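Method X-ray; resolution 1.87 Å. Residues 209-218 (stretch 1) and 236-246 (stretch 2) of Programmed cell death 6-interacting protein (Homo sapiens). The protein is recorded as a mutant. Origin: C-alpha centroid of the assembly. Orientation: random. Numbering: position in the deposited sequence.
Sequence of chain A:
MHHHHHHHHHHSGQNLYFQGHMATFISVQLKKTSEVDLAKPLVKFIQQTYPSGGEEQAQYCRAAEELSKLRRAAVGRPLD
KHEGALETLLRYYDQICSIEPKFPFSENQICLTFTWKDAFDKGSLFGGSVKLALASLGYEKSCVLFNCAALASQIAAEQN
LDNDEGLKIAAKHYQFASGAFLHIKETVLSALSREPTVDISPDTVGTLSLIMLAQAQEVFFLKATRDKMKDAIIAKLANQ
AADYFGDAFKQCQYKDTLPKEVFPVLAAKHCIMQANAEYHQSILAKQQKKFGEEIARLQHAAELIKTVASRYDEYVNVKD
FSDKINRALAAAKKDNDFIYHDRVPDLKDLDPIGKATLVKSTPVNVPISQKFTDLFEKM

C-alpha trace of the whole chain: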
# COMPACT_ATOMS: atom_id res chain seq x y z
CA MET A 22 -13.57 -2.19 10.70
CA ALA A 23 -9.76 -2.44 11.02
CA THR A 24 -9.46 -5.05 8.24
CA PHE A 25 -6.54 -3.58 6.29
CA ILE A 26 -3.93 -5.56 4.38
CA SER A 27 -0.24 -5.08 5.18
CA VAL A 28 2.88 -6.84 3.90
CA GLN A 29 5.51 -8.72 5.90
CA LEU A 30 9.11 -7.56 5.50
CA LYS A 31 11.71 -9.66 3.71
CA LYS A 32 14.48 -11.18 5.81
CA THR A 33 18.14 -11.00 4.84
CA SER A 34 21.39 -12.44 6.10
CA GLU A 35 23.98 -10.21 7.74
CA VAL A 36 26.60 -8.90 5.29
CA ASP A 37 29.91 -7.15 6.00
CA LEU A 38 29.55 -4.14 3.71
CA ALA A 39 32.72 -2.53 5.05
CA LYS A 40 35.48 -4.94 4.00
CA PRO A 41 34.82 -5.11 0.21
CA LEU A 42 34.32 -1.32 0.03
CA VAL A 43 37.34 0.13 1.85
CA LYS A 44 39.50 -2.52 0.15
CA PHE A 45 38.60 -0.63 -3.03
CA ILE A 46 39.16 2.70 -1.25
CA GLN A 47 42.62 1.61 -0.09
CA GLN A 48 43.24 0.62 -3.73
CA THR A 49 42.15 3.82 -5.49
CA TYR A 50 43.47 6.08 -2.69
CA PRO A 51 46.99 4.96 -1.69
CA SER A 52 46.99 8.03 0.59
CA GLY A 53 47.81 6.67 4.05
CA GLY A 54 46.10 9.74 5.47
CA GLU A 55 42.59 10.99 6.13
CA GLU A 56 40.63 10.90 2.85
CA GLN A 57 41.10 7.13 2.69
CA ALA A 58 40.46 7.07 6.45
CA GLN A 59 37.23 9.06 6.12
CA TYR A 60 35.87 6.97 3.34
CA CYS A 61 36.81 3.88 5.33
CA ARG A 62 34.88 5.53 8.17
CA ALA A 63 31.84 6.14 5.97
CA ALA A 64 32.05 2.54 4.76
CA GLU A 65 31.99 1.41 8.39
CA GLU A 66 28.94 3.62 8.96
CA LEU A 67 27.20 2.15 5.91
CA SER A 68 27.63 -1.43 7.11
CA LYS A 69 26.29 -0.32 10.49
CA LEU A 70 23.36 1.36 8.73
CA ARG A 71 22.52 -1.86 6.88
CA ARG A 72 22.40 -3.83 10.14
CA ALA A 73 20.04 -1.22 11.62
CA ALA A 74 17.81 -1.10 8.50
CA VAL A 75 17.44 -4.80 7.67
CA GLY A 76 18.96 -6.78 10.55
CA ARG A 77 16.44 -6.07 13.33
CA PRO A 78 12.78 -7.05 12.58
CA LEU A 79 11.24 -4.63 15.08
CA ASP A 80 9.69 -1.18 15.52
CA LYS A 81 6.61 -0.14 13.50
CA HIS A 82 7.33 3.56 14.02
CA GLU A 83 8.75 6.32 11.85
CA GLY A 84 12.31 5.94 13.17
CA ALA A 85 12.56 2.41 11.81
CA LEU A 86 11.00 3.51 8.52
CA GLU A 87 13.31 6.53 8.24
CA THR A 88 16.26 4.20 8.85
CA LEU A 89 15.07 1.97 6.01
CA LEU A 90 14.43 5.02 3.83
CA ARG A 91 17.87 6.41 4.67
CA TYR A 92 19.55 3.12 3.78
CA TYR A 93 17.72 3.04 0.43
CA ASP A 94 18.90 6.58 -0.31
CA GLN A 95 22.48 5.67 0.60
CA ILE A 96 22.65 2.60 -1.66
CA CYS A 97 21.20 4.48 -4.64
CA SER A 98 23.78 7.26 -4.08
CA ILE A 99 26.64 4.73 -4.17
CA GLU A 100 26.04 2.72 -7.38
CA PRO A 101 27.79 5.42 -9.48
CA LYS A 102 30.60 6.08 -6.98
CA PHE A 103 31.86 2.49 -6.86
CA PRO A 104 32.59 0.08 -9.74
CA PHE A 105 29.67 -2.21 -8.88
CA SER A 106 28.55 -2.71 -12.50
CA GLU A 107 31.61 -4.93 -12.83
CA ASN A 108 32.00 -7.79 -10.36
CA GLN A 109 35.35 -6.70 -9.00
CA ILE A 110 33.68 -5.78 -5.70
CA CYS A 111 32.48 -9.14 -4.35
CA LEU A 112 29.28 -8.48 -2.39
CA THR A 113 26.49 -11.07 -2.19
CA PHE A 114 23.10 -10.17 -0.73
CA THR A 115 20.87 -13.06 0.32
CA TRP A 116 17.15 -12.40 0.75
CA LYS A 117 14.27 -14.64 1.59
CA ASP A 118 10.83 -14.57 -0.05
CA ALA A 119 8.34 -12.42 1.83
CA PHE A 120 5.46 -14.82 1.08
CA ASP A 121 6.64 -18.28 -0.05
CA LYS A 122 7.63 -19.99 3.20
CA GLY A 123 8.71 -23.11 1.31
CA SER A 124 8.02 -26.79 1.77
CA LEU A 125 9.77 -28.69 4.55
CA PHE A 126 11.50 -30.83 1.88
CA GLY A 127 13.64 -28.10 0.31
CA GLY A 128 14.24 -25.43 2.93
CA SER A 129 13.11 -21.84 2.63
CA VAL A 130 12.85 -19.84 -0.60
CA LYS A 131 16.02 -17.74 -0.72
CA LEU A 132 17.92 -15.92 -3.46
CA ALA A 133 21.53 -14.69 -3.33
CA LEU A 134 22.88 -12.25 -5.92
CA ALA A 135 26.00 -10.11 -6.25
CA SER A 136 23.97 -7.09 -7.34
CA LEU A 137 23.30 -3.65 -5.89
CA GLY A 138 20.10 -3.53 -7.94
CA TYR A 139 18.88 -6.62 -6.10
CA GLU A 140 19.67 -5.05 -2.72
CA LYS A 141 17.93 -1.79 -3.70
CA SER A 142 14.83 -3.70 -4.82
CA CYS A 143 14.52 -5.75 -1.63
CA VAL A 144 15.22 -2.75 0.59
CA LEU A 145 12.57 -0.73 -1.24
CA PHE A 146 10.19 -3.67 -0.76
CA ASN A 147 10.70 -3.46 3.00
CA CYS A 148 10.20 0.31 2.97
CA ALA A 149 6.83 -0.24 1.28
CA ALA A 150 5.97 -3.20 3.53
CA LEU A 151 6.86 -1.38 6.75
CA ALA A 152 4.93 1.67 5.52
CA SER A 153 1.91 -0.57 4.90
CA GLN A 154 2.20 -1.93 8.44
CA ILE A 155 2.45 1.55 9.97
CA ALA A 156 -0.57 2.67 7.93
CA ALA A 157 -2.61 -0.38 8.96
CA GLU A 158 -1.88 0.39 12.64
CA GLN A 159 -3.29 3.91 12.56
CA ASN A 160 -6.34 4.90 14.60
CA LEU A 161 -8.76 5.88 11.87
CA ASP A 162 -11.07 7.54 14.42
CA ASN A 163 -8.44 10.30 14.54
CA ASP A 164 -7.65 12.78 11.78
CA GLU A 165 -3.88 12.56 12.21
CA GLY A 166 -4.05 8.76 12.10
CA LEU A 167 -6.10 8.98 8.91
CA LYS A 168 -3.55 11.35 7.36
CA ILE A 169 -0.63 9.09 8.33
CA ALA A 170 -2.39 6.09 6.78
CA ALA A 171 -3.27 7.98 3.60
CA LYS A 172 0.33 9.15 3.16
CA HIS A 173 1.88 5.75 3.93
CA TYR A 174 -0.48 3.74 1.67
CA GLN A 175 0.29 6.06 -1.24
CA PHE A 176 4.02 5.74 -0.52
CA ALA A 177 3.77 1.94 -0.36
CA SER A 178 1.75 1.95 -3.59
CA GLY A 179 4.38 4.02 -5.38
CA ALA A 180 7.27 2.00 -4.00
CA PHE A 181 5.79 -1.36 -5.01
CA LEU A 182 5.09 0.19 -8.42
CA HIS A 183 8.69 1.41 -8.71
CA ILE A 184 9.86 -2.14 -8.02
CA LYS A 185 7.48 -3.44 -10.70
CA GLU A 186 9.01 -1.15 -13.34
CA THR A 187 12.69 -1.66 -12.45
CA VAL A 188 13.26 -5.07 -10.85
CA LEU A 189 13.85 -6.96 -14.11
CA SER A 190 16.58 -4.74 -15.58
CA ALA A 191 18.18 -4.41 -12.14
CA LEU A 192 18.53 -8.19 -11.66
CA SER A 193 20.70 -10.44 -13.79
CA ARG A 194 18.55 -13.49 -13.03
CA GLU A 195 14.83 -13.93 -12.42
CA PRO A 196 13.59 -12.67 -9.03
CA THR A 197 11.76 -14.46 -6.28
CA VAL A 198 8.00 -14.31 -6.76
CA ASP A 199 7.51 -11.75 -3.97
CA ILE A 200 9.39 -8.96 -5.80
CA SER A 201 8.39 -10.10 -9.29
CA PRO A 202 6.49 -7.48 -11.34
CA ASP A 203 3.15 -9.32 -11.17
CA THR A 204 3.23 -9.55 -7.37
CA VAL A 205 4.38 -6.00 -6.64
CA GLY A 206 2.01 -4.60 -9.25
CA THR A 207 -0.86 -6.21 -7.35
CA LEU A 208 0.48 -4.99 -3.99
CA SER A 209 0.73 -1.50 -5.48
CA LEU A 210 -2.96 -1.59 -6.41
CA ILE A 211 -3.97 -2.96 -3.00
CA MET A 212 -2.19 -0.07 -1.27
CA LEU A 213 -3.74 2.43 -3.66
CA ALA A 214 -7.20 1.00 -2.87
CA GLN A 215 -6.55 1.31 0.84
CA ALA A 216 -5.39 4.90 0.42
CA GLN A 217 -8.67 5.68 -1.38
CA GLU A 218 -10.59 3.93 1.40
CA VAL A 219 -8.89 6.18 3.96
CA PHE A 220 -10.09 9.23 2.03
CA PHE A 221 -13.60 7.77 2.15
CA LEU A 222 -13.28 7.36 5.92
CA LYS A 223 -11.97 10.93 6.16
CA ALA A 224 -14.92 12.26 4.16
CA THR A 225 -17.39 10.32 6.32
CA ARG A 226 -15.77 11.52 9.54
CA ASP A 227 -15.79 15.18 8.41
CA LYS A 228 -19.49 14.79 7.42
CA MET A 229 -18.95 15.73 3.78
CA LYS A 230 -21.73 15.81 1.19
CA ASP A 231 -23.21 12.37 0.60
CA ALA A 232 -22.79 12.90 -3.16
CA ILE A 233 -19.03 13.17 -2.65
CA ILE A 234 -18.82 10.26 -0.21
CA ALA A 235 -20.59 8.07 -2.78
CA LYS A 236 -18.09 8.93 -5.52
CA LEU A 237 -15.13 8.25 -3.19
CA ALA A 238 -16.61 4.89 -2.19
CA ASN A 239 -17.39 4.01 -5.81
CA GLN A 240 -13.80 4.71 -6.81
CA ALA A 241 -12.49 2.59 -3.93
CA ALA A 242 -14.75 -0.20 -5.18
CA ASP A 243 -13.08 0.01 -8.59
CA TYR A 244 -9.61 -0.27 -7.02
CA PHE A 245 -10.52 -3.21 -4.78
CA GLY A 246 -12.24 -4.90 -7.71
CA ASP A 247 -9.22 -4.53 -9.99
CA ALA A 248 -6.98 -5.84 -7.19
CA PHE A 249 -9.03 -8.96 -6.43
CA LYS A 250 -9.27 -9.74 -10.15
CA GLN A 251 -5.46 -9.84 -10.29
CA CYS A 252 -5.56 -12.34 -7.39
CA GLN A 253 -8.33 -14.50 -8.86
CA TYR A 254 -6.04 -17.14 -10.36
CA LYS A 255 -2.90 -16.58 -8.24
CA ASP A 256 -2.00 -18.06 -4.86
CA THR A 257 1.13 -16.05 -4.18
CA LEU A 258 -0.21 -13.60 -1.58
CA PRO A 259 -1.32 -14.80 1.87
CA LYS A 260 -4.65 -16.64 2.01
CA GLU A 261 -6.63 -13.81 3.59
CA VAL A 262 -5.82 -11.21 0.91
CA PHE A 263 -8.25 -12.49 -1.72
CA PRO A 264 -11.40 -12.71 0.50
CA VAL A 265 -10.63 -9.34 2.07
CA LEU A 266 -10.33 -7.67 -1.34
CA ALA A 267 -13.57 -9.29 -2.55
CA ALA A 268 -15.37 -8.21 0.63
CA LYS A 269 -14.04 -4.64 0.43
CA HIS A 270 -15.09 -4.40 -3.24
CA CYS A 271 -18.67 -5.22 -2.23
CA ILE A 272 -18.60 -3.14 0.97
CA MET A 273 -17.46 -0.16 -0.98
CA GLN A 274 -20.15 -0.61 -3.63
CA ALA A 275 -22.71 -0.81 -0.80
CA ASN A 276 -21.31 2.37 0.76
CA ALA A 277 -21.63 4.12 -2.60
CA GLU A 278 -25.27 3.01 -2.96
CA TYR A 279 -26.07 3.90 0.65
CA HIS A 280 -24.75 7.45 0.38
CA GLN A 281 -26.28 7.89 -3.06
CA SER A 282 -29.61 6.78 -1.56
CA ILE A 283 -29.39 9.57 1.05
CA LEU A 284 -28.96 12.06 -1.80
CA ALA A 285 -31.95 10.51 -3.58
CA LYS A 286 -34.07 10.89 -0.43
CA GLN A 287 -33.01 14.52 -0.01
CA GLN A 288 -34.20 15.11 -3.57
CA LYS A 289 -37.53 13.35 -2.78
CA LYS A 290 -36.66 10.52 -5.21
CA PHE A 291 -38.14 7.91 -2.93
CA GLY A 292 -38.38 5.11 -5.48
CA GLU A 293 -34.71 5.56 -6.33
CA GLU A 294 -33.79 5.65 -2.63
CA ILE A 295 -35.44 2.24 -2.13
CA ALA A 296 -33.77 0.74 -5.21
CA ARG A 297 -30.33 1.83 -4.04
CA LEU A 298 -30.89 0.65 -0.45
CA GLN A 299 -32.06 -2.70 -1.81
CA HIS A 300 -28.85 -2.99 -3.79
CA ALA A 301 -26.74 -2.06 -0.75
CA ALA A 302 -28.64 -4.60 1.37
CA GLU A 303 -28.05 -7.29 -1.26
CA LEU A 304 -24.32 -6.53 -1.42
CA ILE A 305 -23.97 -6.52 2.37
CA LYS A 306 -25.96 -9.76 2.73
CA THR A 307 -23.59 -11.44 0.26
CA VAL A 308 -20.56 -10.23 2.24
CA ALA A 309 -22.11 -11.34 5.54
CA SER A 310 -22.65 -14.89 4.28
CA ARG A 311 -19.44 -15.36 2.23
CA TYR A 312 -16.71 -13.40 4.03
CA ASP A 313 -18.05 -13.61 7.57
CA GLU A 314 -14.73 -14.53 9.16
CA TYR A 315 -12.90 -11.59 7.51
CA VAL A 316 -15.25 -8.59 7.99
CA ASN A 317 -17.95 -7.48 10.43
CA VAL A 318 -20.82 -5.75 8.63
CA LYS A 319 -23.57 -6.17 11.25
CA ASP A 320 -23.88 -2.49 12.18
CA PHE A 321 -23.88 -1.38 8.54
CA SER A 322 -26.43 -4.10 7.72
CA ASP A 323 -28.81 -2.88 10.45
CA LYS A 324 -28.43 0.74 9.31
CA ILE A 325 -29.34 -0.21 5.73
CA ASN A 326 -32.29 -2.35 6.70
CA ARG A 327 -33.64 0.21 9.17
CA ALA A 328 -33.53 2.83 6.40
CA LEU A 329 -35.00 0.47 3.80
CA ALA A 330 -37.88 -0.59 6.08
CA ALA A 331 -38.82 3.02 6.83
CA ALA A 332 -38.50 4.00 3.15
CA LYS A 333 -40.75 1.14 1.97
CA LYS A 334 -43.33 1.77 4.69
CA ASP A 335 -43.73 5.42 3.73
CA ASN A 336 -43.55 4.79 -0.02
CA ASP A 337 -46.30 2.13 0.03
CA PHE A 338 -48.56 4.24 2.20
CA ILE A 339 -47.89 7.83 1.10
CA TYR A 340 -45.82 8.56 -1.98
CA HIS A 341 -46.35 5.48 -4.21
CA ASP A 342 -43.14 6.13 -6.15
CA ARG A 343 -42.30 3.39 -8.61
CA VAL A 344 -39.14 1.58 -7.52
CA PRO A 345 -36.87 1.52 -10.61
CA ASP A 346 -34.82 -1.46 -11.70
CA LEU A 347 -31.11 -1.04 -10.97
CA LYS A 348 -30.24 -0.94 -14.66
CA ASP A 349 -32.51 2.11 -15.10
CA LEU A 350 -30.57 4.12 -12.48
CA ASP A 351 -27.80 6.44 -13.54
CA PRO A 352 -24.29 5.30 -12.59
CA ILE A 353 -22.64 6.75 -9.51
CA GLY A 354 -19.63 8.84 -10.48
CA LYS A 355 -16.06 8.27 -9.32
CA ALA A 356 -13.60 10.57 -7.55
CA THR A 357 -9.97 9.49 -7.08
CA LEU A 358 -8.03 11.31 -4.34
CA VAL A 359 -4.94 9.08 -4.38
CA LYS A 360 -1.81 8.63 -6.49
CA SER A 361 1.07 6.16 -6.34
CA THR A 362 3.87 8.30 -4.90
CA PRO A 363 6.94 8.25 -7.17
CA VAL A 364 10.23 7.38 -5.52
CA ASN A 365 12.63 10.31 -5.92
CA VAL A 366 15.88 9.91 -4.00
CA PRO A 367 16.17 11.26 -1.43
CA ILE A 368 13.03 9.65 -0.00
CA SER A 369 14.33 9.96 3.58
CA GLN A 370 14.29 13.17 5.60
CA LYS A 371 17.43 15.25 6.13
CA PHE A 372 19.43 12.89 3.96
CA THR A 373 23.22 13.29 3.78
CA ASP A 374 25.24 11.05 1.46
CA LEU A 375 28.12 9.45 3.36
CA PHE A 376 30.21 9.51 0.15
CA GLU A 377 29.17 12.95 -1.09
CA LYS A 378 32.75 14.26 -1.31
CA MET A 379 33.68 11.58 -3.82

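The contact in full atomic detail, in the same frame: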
# COMPACT_ATOMS: atom_id res chain seq x y z
N SER A 209 0.87 -2.94 -5.26
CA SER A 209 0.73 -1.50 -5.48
C SER A 209 -0.74 -1.10 -5.58
O SER A 209 -1.16 -0.09 -5.01
CB SER A 209 1.48 -1.11 -6.75
OG SER A 209 1.30 0.27 -7.04
N LEU A 210 -1.53 -1.89 -6.30
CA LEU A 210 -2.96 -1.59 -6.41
C LEU A 210 -3.69 -1.76 -5.09
O LEU A 210 -4.58 -0.97 -4.76
CB LEU A 210 -3.57 -2.46 -7.50
CG LEU A 210 -5.05 -2.26 -7.77
CD1 LEU A 210 -5.38 -0.79 -7.97
CD2 LEU A 210 -5.41 -3.08 -9.00
N ILE A 211 -3.33 -2.78 -4.30
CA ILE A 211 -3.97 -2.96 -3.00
C ILE A 211 -3.74 -1.74 -2.11
O ILE A 211 -4.65 -1.25 -1.44
CB ILE A 211 -3.46 -4.25 -2.32
CG1 ILE A 211 -3.92 -5.48 -3.10
CG2 ILE A 211 -3.91 -4.29 -0.86
CD1 ILE A 211 -3.26 -6.78 -2.64
N MET A 212 -2.50 -1.24 -2.09
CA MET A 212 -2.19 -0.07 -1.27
C MET A 212 -2.88 1.17 -1.79
O MET A 212 -3.31 2.03 -1.01
CB MET A 212 -0.67 0.16 -1.23
CG MET A 212 0.12 -0.99 -0.62
SD MET A 212 -0.36 -1.34 1.08
CE MET A 212 -0.35 -3.13 1.13
N LEU A 213 -3.00 1.30 -3.11
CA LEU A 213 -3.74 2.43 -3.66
C LEU A 213 -5.21 2.36 -3.27
O LEU A 213 -5.81 3.39 -2.92
CB LEU A 213 -3.58 2.47 -5.18
CG LEU A 213 -4.04 3.78 -5.83
CD1 LEU A 213 -3.06 4.90 -5.53
CD2 LEU A 213 -4.21 3.59 -7.33
N ALA A 214 -5.82 1.16 -3.32
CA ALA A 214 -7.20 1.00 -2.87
C ALA A 214 -7.37 1.39 -1.42
O ALA A 214 -8.37 2.02 -1.04
CB ALA A 214 -7.65 -0.45 -3.06
N GLN A 215 -6.41 1.01 -0.57
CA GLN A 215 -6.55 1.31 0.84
C GLN A 215 -6.36 2.79 1.11
O GLN A 215 -7.02 3.34 1.99
CB GLN A 215 -5.60 0.42 1.65
CG GLN A 215 -6.09 -1.03 1.55
CD GLN A 215 -5.35 -2.06 2.39
OE1 GLN A 215 -5.94 -3.06 2.79
NE2 GLN A 215 -4.05 -1.85 2.63
N ALA A 216 -5.50 3.45 0.33
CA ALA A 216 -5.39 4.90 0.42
C ALA A 216 -6.72 5.57 0.07
O ALA A 216 -7.17 6.48 0.78
CB ALA A 216 -4.28 5.41 -0.50
N GLN A 217 -7.37 5.13 -1.02
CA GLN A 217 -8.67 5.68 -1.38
C GLN A 217 -9.71 5.41 -0.30
O GLN A 217 -10.55 6.27 0.01
CB GLN A 217 -9.13 5.11 -2.73
CG GLN A 217 -10.52 5.58 -3.21
CD GLN A 217 -10.54 7.04 -3.69
OE1 GLN A 217 -9.50 7.62 -3.98
NE2 GLN A 217 -11.74 7.62 -3.78
N GLU A 218 -9.66 4.23 0.31
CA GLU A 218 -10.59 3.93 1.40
C GLU A 218 -10.40 4.88 2.57
O GLU A 218 -11.38 5.28 3.22
CB GLU A 218 -10.41 2.48 1.86
CG GLU A 218 -11.35 2.10 3.01
CD GLU A 218 -11.11 0.68 3.50
OE1 GLU A 218 -10.23 0.00 2.94
OE2 GLU A 218 -11.81 0.23 4.43
N LYS A 236 -19.10 9.01 -4.47
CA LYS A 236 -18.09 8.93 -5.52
C LYS A 236 -16.73 8.45 -5.00
O LYS A 236 -16.00 7.76 -5.73
CB LYS A 236 -17.94 10.30 -6.19
CG LYS A 236 -19.17 10.73 -6.97
CD LYS A 236 -18.98 12.09 -7.62
CE LYS A 236 -20.24 12.53 -8.33
NZ LYS A 236 -20.11 13.90 -8.89
N LEU A 237 -16.37 8.79 -3.76
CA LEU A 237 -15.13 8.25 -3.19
C LEU A 237 -15.24 6.75 -2.94
O LEU A 237 -14.31 5.99 -3.23
CB LEU A 237 -14.80 8.97 -1.89
CG LEU A 237 -14.49 10.47 -1.97
CD1 LEU A 237 -14.39 11.07 -0.58
CD2 LEU A 237 -13.19 10.70 -2.71
N ALA A 238 -16.38 6.31 -2.40
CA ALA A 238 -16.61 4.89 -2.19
C ALA A 238 -16.63 4.14 -3.51
O ALA A 238 -16.07 3.04 -3.62
CB ALA A 238 -17.92 4.66 -1.43
N ASN A 239 -17.29 4.70 -4.52
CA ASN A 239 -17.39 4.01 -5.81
C ASN A 239 -16.01 3.82 -6.42
O ASN A 239 -15.70 2.76 -6.99
CB ASN A 239 -18.30 4.79 -6.75
CG ASN A 239 -18.88 3.93 -7.85
OD1 ASN A 239 -19.09 2.73 -7.67
ND2 ASN A 239 -19.12 4.53 -9.00
N GLN A 240 -15.16 4.83 -6.30
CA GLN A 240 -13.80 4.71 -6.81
C GLN A 240 -13.00 3.67 -6.04
O GLN A 240 -12.22 2.91 -6.63
CB GLN A 240 -13.09 6.07 -6.75
CG GLN A 240 -11.65 6.00 -7.23
CD GLN A 240 -11.53 5.54 -8.66
OE1 GLN A 240 -12.04 6.18 -9.57
NE2 GLN A 240 -10.87 4.40 -8.86
N ALA A 241 -13.16 3.63 -4.71
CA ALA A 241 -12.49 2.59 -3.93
C ALA A 241 -12.95 1.20 -4.36
O ALA A 241 -12.15 0.26 -4.41
CB ALA A 241 -12.75 2.81 -2.44
N ALA A 242 -14.24 1.07 -4.69
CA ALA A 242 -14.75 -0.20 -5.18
C ALA A 242 -14.04 -0.62 -6.45
O ALA A 242 -13.67 -1.79 -6.60
CB ALA A 242 -16.27 -0.10 -5.41
N ASP A 243 -13.81 0.32 -7.37
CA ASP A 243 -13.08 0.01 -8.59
C ASP A 243 -11.67 -0.49 -8.30
O ASP A 243 -11.19 -1.44 -8.93
CB ASP A 243 -13.01 1.24 -9.50
CG ASP A 243 -14.14 1.28 -10.50
OD1 ASP A 243 -15.15 0.58 -10.28
OD2 ASP A 243 -14.00 2.00 -11.51
N TYR A 244 -10.98 0.15 -7.34
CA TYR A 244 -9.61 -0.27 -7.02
C TYR A 244 -9.58 -1.65 -6.38
O TYR A 244 -8.74 -2.48 -6.72
CB TYR A 244 -8.95 0.74 -6.07
CG TYR A 244 -8.57 2.05 -6.66
CD1 TYR A 244 -8.03 2.14 -7.95
CD2 TYR A 244 -8.71 3.22 -5.92
CE1 TYR A 244 -7.66 3.37 -8.48
CE2 TYR A 244 -8.34 4.45 -6.45
CZ TYR A 244 -7.82 4.52 -7.72
OH TYR A 244 -7.45 5.75 -8.22
N PHE A 245 -10.45 -1.88 -5.39
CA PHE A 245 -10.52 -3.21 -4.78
C PHE A 245 -10.91 -4.27 -5.79
O PHE A 245 -10.39 -5.39 -5.75
CB PHE A 245 -11.49 -3.21 -3.60
CG PHE A 245 -10.93 -2.59 -2.36
CD1 PHE A 245 -9.84 -3.16 -1.72
CD2 PHE A 245 -11.48 -1.44 -1.84
CE1 PHE A 245 -9.31 -2.57 -0.57
CE2 PHE A 245 -10.97 -0.86 -0.69
CZ PHE A 245 -9.87 -1.43 -0.06
N GLY A 246 -11.82 -3.93 -6.70
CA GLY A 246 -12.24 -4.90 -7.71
C GLY A 246 -11.11 -5.28 -8.65
O GLY A 246 -10.89 -6.45 -8.94

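How do the two helices meet, and what does the first residue to make contact contribute? They run nearly antiparallel, with 163° between their N-to-C directions and their axes 8.5 Å apart at closest approach, so moving forward along 209-218 means moving backward along 236-246. Ser 209 is out of reach, and contact begins at Leu 210. Its CA-to-CB bond points sideways, but the end of the side chain comes nearer the other helix: CG lies 3.8 Å from the backbone O of Tyr 244, and CD1 of Leu 210 is 4.0 Å from CD1 of the Tyr 244 ring. Ile 211 points away and Met 212 is out of reach, as expected for the far side of a helix, and the next contact comes at Leu 213.

What holds the tyrosine ring in place? The side chain of Tyr 244 is a knob in a hole formed by Leu 210, Leu 213, Ala 214 and Gln 217, residues spaced three and four apart that line one side of the helix. Leu 213 points toward the partner and covers one face of the ring: its CD2 is 4.0 Å from the centroid of the Tyr 244 ring, 26° off the normal, a CH-pi contact whose closest atoms are CD2 of Leu 213 and CE1 of Tyr 244 at 3.6 Å.

Where do the backbones come closest? At Ala 214, whose CA is 5.0 Å from CA of Tyr 244; its side chain, a single methyl, fits in the narrow space. That methyl touches two neighbours at once. CB of Ala 214 packs 3.5 Å from CB of Tyr 244, and it also sits over one face of the Phe 245 ring, 3.7 Å from the centroid and just 11° off the normal, a well-centred CH-pi contact. Phe 245 starts out pointing away, yet its ring swings back to the contact; Gln 215, itself pointing away, reaches it more loosely, with CG 4.1 Å from CZ of Phe 245.

How does a buried glutamine fit into this apolar packing? Gln 217 is the reciprocal knob, set among Leu 237, Gln 240, Ala 241 and Tyr 244; its CB stands 3.7 Å from CD2 of Tyr 244, at the edge of that ring. Its CG lies 3.6 Å from CB of Ala 241, while the amide end extends to the backbone: NE2 of Gln 217 donates a hydrogen bond to O of Leu 237 at 3.1 Å, almost straight at 174°. That carbonyl also accepts the helical bond from Ala 241 N, at 3.0 Å, so the glutamine adds a second donor without breaking the helix. At the last position, Glu 218 points sideways and places OE1 3.3 Å from CZ of Phe 245, at the edge of the ring; both its carboxylate oxygens are hydrogen-bonded elsewhere in the structure.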